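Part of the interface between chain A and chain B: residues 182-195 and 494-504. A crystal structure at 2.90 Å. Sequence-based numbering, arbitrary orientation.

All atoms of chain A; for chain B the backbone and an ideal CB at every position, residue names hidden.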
ATOM      1  N   LEU A 182      22.117  -1.009  -0.123  1.00 41.30           N
ATOM      2  CA  LEU A 182      21.339   0.195   0.056  1.00 41.06           C
ATOM      3  C   LEU A 182      22.071   1.328  -0.599  1.00 41.06           C
ATOM      4  O   LEU A 182      21.465   2.185  -1.246  1.00 40.94           O
ATOM      5  CB  LEU A 182      21.122   0.478   1.536  1.00 41.06           C
ATOM      6  CG  LEU A 182      19.885  -0.267   2.018  1.00 41.02           C
ATOM      7  CD1 LEU A 182      19.678  -0.083   3.489  1.00 41.17           C
ATOM      8  CD2 LEU A 182      18.693   0.223   1.253  1.00 42.17           C
ATOM      9  N   GLU A 183      23.387   1.298  -0.451  1.00 41.17           N
ATOM     10  CA  GLU A 183      24.274   2.226  -1.125  1.00 41.53           C
ATOM     11  C   GLU A 183      24.265   2.074  -2.638  1.00 41.89           C
ATOM     12  O   GLU A 183      24.399   3.053  -3.354  1.00 41.76           O
ATOM     13  CB  GLU A 183      25.681   2.049  -0.608  1.00 41.23           C
ATOM     14  CG  GLU A 183      25.854   2.652   0.738  1.00 42.53           C
ATOM     15  CD  GLU A 183      27.012   2.059   1.470  1.00 43.79           C
ATOM     16  OE1 GLU A 183      27.679   1.172   0.894  1.00 45.97           O
ATOM     17  OE2 GLU A 183      27.255   2.471   2.616  1.00 43.65           O
ATOM     18  N   GLU A 184      24.085   0.852  -3.128  1.00 42.54           N
ATOM     19  CA  GLU A 184      24.053   0.640  -4.560  1.00 43.04           C
ATOM     20  C   GLU A 184      22.830   1.284  -5.183  1.00 42.30           C
ATOM     21  O   GLU A 184      22.900   1.770  -6.306  1.00 42.88           O
ATOM     22  CB  GLU A 184      24.163  -0.841  -4.925  1.00 43.62           C
ATOM     23  CG  GLU A 184      25.286  -1.101  -5.959  1.00 47.63           C
ATOM     24  CD  GLU A 184      26.689  -0.778  -5.384  1.00 53.12           C
ATOM     25  OE1 GLU A 184      27.263  -1.663  -4.689  1.00 55.44           O
ATOM     26  OE2 GLU A 184      27.213   0.356  -5.610  1.00 54.20           O
ATOM     27  N   SER A 185      21.739   1.340  -4.426  1.00 41.44           N
ATOM     28  CA  SER A 185      20.516   2.000  -4.865  1.00 40.51           C
ATOM     29  C   SER A 185      20.385   3.431  -4.347  1.00 39.83           C
ATOM     30  O   SER A 185      19.286   3.993  -4.336  1.00 39.89           O
ATOM     31  CB  SER A 185      19.333   1.201  -4.391  1.00 40.41           C
ATOM     32  OG  SER A 185      19.617   0.771  -3.085  1.00 41.21           O
ATOM     33  N   GLY A 186      21.499   4.012  -3.910  1.00 38.80           N
ATOM     34  CA  GLY A 186      21.590   5.456  -3.715  1.00 37.35           C
ATOM     35  C   GLY A 186      21.043   5.974  -2.409  1.00 36.51           C
ATOM     36  O   GLY A 186      20.850   7.172  -2.262  1.00 36.44           O
ATOM     37  N   VAL A 187      20.808   5.057  -1.470  1.00 35.77           N
ATOM     38  CA  VAL A 187      20.278   5.336  -0.130  1.00 34.63           C
ATOM     39  C   VAL A 187      19.025   6.210  -0.116  1.00 34.29           C
ATOM     40  O   VAL A 187      18.981   7.225   0.548  1.00 34.34           O
ATOM     41  CB  VAL A 187      21.381   5.880   0.819  1.00 34.66           C
ATOM     42  CG1 VAL A 187      20.919   5.893   2.280  1.00 34.11           C
ATOM     43  CG2 VAL A 187      22.608   5.014   0.721  1.00 33.91           C
ATOM     44  N   TYR A 188      17.999   5.837  -0.861  1.00 33.87           N
ATOM     45  CA  TYR A 188      16.780   6.626  -0.798  1.00 34.13           C
ATOM     46  C   TYR A 188      15.986   6.201   0.431  1.00 34.75           C
ATOM     47  O   TYR A 188      15.072   6.887   0.881  1.00 34.62           O
ATOM     48  CB  TYR A 188      15.946   6.516  -2.078  1.00 34.20           C
ATOM     49  CG  TYR A 188      15.457   5.131  -2.439  1.00 34.14           C
ATOM     50  CD1 TYR A 188      16.281   4.245  -3.111  1.00 33.96           C
ATOM     51  CD2 TYR A 188      14.161   4.725  -2.135  1.00 34.70           C
ATOM     52  CE1 TYR A 188      15.868   2.995  -3.450  1.00 34.76           C
ATOM     53  CE2 TYR A 188      13.714   3.466  -2.472  1.00 35.78           C
ATOM     54  CZ  TYR A 188      14.583   2.596  -3.140  1.00 36.24           C
ATOM     55  OH  TYR A 188      14.182   1.322  -3.494  1.00 35.23           O
ATOM     56  N   GLU A 189      16.374   5.051   0.972  1.00 35.25           N
ATOM     57  CA  GLU A 189      15.745   4.462   2.121  1.00 35.31           C
ATOM     58  C   GLU A 189      16.575   4.782   3.332  1.00 35.31           C
ATOM     59  O   GLU A 189      17.100   3.874   3.972  1.00 35.58           O
ATOM     60  CB  GLU A 189      15.676   2.949   1.939  1.00 35.05           C
ATOM     61  CG  GLU A 189      14.659   2.514   0.934  1.00 36.53           C
ATOM     62  CD  GLU A 189      14.863   1.082   0.481  1.00 40.49           C
ATOM     63  OE1 GLU A 189      14.188   0.175   1.015  1.00 40.53           O
ATOM     64  OE2 GLU A 189      15.712   0.866  -0.420  1.00 44.32           O
ATOM     65  N   GLY A 190      16.698   6.065   3.640  1.00 35.50           N
ATOM     66  CA  GLY A 190      17.522   6.507   4.750  1.00 36.79           C
ATOM     67  C   GLY A 190      17.276   5.831   6.093  1.00 38.02           C
ATOM     68  O   GLY A 190      18.238   5.489   6.795  1.00 37.95           O
ATOM     69  N   GLU A 191      15.998   5.623   6.440  1.00 38.51           N
ATOM     70  CA  GLU A 191      15.627   5.030   7.710  1.00 38.82           C
ATOM     71  C   GLU A 191      16.149   3.623   7.838  1.00 38.17           C
ATOM     72  O   GLU A 191      16.812   3.294   8.817  1.00 37.94           O
ATOM     73  CB  GLU A 191      14.123   5.043   7.872  1.00 39.49           C
ATOM     74  CG  GLU A 191      13.651   6.030   8.898  1.00 43.64           C
ATOM     75  CD  GLU A 191      12.281   6.619   8.560  1.00 49.85           C
ATOM     76  OE1 GLU A 191      11.381   6.556   9.461  1.00 52.78           O
ATOM     77  OE2 GLU A 191      12.117   7.131   7.407  1.00 48.63           O
ATOM     78  N   LYS A 192      15.869   2.813   6.823  1.00 37.97           N
ATOM     79  CA  LYS A 192      16.399   1.461   6.708  1.00 37.99           C
ATOM     80  C   LYS A 192      17.927   1.447   6.809  1.00 38.43           C
ATOM     81  O   LYS A 192      18.509   0.550   7.420  1.00 38.57           O
ATOM     82  CB  LYS A 192      16.001   0.869   5.361  1.00 38.00           C
ATOM     83  CG  LYS A 192      14.841  -0.107   5.335  1.00 37.23           C
ATOM     84  CD  LYS A 192      15.016  -1.019   4.129  1.00 38.07           C
ATOM     85  CE  LYS A 192      14.007  -2.142   4.045  1.00 38.26           C
ATOM     86  NZ  LYS A 192      12.733  -1.671   3.455  1.00 39.16           N
ATOM     87  N   TYR A 193      18.565   2.451   6.212  1.00 38.44           N
ATOM     88  CA  TYR A 193      20.011   2.590   6.266  1.00 38.79           C
ATOM     89  C   TYR A 193      20.558   2.864   7.683  1.00 38.35           C
ATOM     90  O   TYR A 193      21.454   2.176   8.150  1.00 38.35           O
ATOM     91  CB  TYR A 193      20.416   3.685   5.300  1.00 39.49           C
ATOM     92  CG  TYR A 193      21.890   3.782   4.991  1.00 40.72           C
ATOM     93  CD1 TYR A 193      22.561   2.754   4.338  1.00 41.60           C
ATOM     94  CD2 TYR A 193      22.599   4.938   5.295  1.00 41.62           C
ATOM     95  CE1 TYR A 193      23.909   2.872   4.029  1.00 42.00           C
ATOM     96  CE2 TYR A 193      23.930   5.063   4.982  1.00 42.32           C
ATOM     97  CZ  TYR A 193      24.579   4.032   4.357  1.00 41.27           C
ATOM     98  OH  TYR A 193      25.904   4.181   4.074  1.00 41.00           O
ATOM     99  N   SER A 194      19.984   3.843   8.368  1.00 37.89           N
ATOM    100  CA  SER A 194      20.258   4.102   9.777  1.00 37.23           C
ATOM    101  C   SER A 194      20.105   2.861  10.634  1.00 36.77           C
ATOM    102  O   SER A 194      20.888   2.643  11.565  1.00 36.35           O
ATOM    103  CB  SER A 194      19.281   5.151  10.305  1.00 37.37           C
ATOM    104  OG  SER A 194      19.414   6.379   9.618  1.00 38.05           O
ATOM    105  N   PHE A 195      19.084   2.062  10.319  1.00 36.44           N
ATOM    106  CA  PHE A 195      18.809   0.840  11.067  1.00 36.33           C
ATOM    107  C   PHE A 195      19.952  -0.150  10.954  1.00 36.39           C
ATOM    108  O   PHE A 195      20.498  -0.586  11.955  1.00 36.54           O
ATOM    109  CB  PHE A 195      17.533   0.171  10.594  1.00 36.00           C
ATOM    110  CG  PHE A 195      17.230  -1.109  11.305  1.00 35.92           C
ATOM    111  CD1 PHE A 195      16.510  -1.101  12.478  1.00 36.18           C
ATOM    112  CD2 PHE A 195      17.665  -2.326  10.805  1.00 35.73           C
ATOM    113  CE1 PHE A 195      16.223  -2.285  13.135  1.00 36.12           C
ATOM    114  CE2 PHE A 195      17.388  -3.509  11.461  1.00 35.30           C
ATOM    115  CZ  PHE A 195      16.669  -3.490  12.617  1.00 35.56           C
TER
ATOM    116  N   UNK B 494      26.695  11.696  -5.802  1.00 42.46           N
ATOM    117  CA  UNK B 494      25.849  12.787  -5.333  1.00 41.93           C
ATOM    118  C   UNK B 494      24.430  12.341  -5.048  1.00 41.59           C
ATOM    119  O   UNK B 494      23.799  12.905  -4.162  1.00 41.66           O
ATOM    120  CB  UNK B 494      25.832  13.918  -6.363  1.00 41.93           C
ATOM    121  N   UNK B 495      23.943  11.303  -5.726  1.00 41.11           N
ATOM    122  CA  UNK B 495      22.613  10.850  -5.376  1.00 40.92           C
ATOM    123  C   UNK B 495      22.602  10.208  -4.006  1.00 40.63           C
ATOM    124  O   UNK B 495      21.689  10.466  -3.246  1.00 41.07           O
ATOM    125  CB  UNK B 495      22.088   9.868  -6.425  1.00 40.92           C
ATOM    126  N   UNK B 496      23.641   9.456  -3.656  1.00 40.25           N
ATOM    127  CA  UNK B 496      23.755   8.951  -2.296  1.00 39.91           C
ATOM    128  C   UNK B 496      23.841  10.104  -1.299  1.00 39.55           C
ATOM    129  O   UNK B 496      23.149  10.101  -0.283  1.00 39.83           O
ATOM    130  CB  UNK B 496      24.978   8.041  -2.165  1.00 39.91           C
ATOM    131  N   UNK B 497      24.661  11.102  -1.612  1.00 38.83           N
ATOM    132  CA  UNK B 497      24.879  12.210  -0.706  1.00 38.32           C
ATOM    133  C   UNK B 497      23.635  13.049  -0.486  1.00 37.94           C
ATOM    134  O   UNK B 497      23.304  13.382   0.648  1.00 38.28           O
ATOM    135  CB  UNK B 497      26.009  13.096  -1.235  1.00 38.32           C
ATOM    136  N   UNK B 498      22.918  13.353  -1.559  1.00 36.86           N
ATOM    137  CA  UNK B 498      21.790  14.238  -1.462  1.00 36.34           C
ATOM    138  C   UNK B 498      20.652  13.563  -0.733  1.00 36.23           C
ATOM    139  O   UNK B 498      19.886  14.214  -0.038  1.00 36.21           O
ATOM    140  CB  UNK B 498      21.344  14.697  -2.852  1.00 36.34           C
ATOM    141  N   UNK B 499      20.554  12.251  -0.890  1.00 36.13           N
ATOM    142  CA  UNK B 499      19.528  11.480  -0.222  1.00 35.98           C
ATOM    143  C   UNK B 499      19.749  11.412   1.269  1.00 36.30           C
ATOM    144  O   UNK B 499      18.804  11.556   2.051  1.00 36.47           O
ATOM    145  CB  UNK B 499      19.468  10.066  -0.803  1.00 35.98           C
ATOM    146  N   UNK B 500      21.001  11.250   1.669  1.00 36.51           N
ATOM    147  CA  UNK B 500      21.314  11.284   3.085  1.00 36.91           C
ATOM    148  C   UNK B 500      20.952  12.653   3.637  1.00 37.23           C
ATOM    149  O   UNK B 500      20.277  12.755   4.646  1.00 37.83           O
ATOM    150  CB  UNK B 500      22.790  10.966   3.331  1.00 36.91           C
ATOM    151  N   UNK B 501      21.325  13.701   2.917  1.00 37.42           N
ATOM    152  CA  UNK B 501      20.997  15.063   3.317  1.00 37.14           C
ATOM    153  C   UNK B 501      19.493  15.334   3.369  1.00 37.33           C
ATOM    154  O   UNK B 501      19.050  16.137   4.193  1.00 37.56           O
ATOM    155  CB  UNK B 501      21.659  16.051   2.355  1.00 37.14           C
ATOM    156  N   UNK B 502      18.715  14.679   2.498  1.00 37.20           N
ATOM    157  CA  UNK B 502      17.271  14.922   2.433  1.00 37.15           C
ATOM    158  C   UNK B 502      16.558  14.272   3.604  1.00 37.19           C
ATOM    159  O   UNK B 502      15.578  14.787   4.139  1.00 36.91           O
ATOM    160  CB  UNK B 502      16.695  14.399   1.115  1.00 37.15           C
ATOM    161  N   UNK B 503      17.082  13.127   3.999  1.00 37.31           N
ATOM    162  CA  UNK B 503      16.669  12.477   5.206  1.00 37.08           C
ATOM    163  C   UNK B 503      17.074  13.360   6.396  1.00 36.92           C
ATOM    164  O   UNK B 503      16.296  13.543   7.340  1.00 36.88           O
ATOM    165  CB  UNK B 503      17.279  11.078   5.306  1.00 37.08           C
ATOM    166  N   UNK B 504      18.264  13.949   6.317  1.00 36.62           N
ATOM    167  CA  UNK B 504      18.788  14.808   7.380  1.00 36.25           C
ATOM    168  C   UNK B 504      17.943  16.050   7.588  1.00 36.23           C
ATOM    169  O   UNK B 504      17.702  16.444   8.738  1.00 36.26           O
ATOM    170  CB  UNK B 504      20.228  15.217   7.065  1.00 36.25           C
TER

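Residues 494-504 of chain B form one helix. It lies across the end of one chain A helix, the loop around Gly A186 and Val A187, and the start of the helix at Gly A190, which it crosses at 91°.

Positions 494, 501, 502 and 504 have nothing of chain A near their ideal CB, so chain A sets no demand; they hold Val B494, Leu B501, Ser B502 and Ala B504. At 495 the CA-to-CB bond points sideways, and the nearest atom is Gly A186 O at 5.1 Å from the ideal CB. A small or medium apolar side chain would fit beside the glycine. Val B495 is found, and its CG2 lies 3.3 Å from where a CB on Gly A186 would stand, so the bare glycine leaves it room.

Position 496 also points sideways, its ideal CB 4.8 Å from Val A187 CG2, with the carboxylate of Glu A183 and the carbonyl Glu A183 O beyond. A long chain, apolar at its root and able to donate at its tip, would suit: lysine, arginine or glutamine. Arg B496 packs its CG 3.8 Å from Val A187 CG2 and its CD 3.8 Å from Glu A183 CG. The guanidinium reaches chain A through water 1, which accepts from Arg B496 NH2 (2.9 Å) and donates to Glu A183 O (3.1 Å). At the backbone, Arg B496 CA makes a CA-H...O contact of 3.4 Å with Gly A186 O.

Positions 497 and 498 meet nothing of chain A; they hold Gly B497 and Ser B498.

At 499 the bond points toward chain A, and the ideal CB is only 3.2 Å from Val A187 O and 3.5 Å from Gly A186 O. Two carbonyls so near call for a compact donor; serine, threonine or asparagine could be considered. Asn B499 donates from ND2 to Gly A186 O at 2.9 Å, nearly straight at 170°.

Position 500 points sideways, with Val A187 the nearby apolar group, and a medium aliphatic side chain would serve. Val B500 places CG2 4.3 Å from Val A187 CG1.

Position 503 points toward Gly A190, whose CA is 4.6 Å from the ideal CB. The missing side chain there leaves a flat surface, and Ser A194 OG lies farther on, so an aromatic ring with a polar tip is attractive. Tyr B503 lays its ring face over Gly A190 CA, 4.2 Å from the centroid; a CB on that glycine would come within 2.8 Å of Tyr B503 CG. Tyr B503 OH hydrogen-bonds Ser A194 OG at 2.9 Å.

Chain B, residues 494-504: VVRGSNVLSYA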
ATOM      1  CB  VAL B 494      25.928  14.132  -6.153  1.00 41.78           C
ATOM      2  CG1 VAL B 494      27.150  14.181  -6.960  1.00 41.74           C
ATOM      3  CG2 VAL B 494      24.737  14.345  -7.024  1.00 42.07           C
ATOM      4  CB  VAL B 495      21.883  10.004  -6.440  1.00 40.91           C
ATOM      5  CG1 VAL B 495      21.966  10.668  -7.809  1.00 41.24           C
ATOM      6  CG2 VAL B 495      22.375   8.585  -6.466  1.00 41.97           C
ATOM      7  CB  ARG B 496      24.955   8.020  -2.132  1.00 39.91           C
ATOM      8  CG  ARG B 496      25.086   7.513  -0.707  1.00 40.86           C
ATOM      9  CD  ARG B 496      25.949   6.262  -0.586  1.00 44.12           C
ATOM     10  NE  ARG B 496      27.273   6.576  -0.063  1.00 44.37           N
ATOM     11  CZ  ARG B 496      28.355   6.658  -0.826  1.00 44.41           C
ATOM     12  NH1 ARG B 496      29.511   6.973  -0.279  1.00 42.53           N
ATOM     13  NH2 ARG B 496      28.273   6.433  -2.136  1.00 44.63           N
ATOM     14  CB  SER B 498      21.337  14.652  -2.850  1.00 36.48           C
ATOM     15  OG  SER B 498      20.055  15.244  -2.825  1.00 37.83           O
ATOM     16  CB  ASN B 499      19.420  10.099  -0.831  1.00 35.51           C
ATOM     17  CG  ASN B 499      18.626  10.111  -2.119  1.00 36.55           C
ATOM     18  OD1 ASN B 499      17.863  11.044  -2.360  1.00 39.99           O
ATOM     19  ND2 ASN B 499      18.793   9.093  -2.951  1.00 34.78           N
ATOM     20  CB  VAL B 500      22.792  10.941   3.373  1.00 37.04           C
ATOM     21  CG1 VAL B 500      23.126  11.172   4.834  1.00 35.84           C
ATOM     22  CG2 VAL B 500      23.076   9.500   3.015  1.00 37.12           C
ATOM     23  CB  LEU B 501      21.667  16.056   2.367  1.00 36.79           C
ATOM     24  CG  LEU B 501      22.988  16.725   2.754  1.00 36.26           C
ATOM     25  CD1 LEU B 501      23.492  16.194   4.040  1.00 34.07           C
ATOM     26  CD2 LEU B 501      24.055  16.596   1.661  1.00 35.53           C
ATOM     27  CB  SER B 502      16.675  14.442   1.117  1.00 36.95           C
ATOM     28  OG  SER B 502      16.260  15.562   0.345  1.00 37.38           O
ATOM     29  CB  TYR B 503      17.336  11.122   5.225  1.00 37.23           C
ATOM     30  CG  TYR B 503      17.209  10.318   6.486  1.00 38.39           C
ATOM     31  CD1 TYR B 503      15.980  10.137   7.124  1.00 38.53           C
ATOM     32  CD2 TYR B 503      18.322   9.669   7.008  1.00 38.74           C
ATOM     33  CE1 TYR B 503      15.886   9.368   8.265  1.00 38.64           C
ATOM     34  CE2 TYR B 503      18.237   8.903   8.140  1.00 38.71           C
ATOM     35  CZ  TYR B 503      17.028   8.746   8.772  1.00 39.00           C
ATOM     36  OH  TYR B 503      16.986   7.961   9.913  1.00 39.51           O
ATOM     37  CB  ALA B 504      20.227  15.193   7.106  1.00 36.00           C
TER
HETATM   38  O   HOH W   1      26.273   5.461  -3.951  1.00 45.02           O
HETATM   39  O   HOH W   2      17.659   8.657   2.453  1.00 31.98           O
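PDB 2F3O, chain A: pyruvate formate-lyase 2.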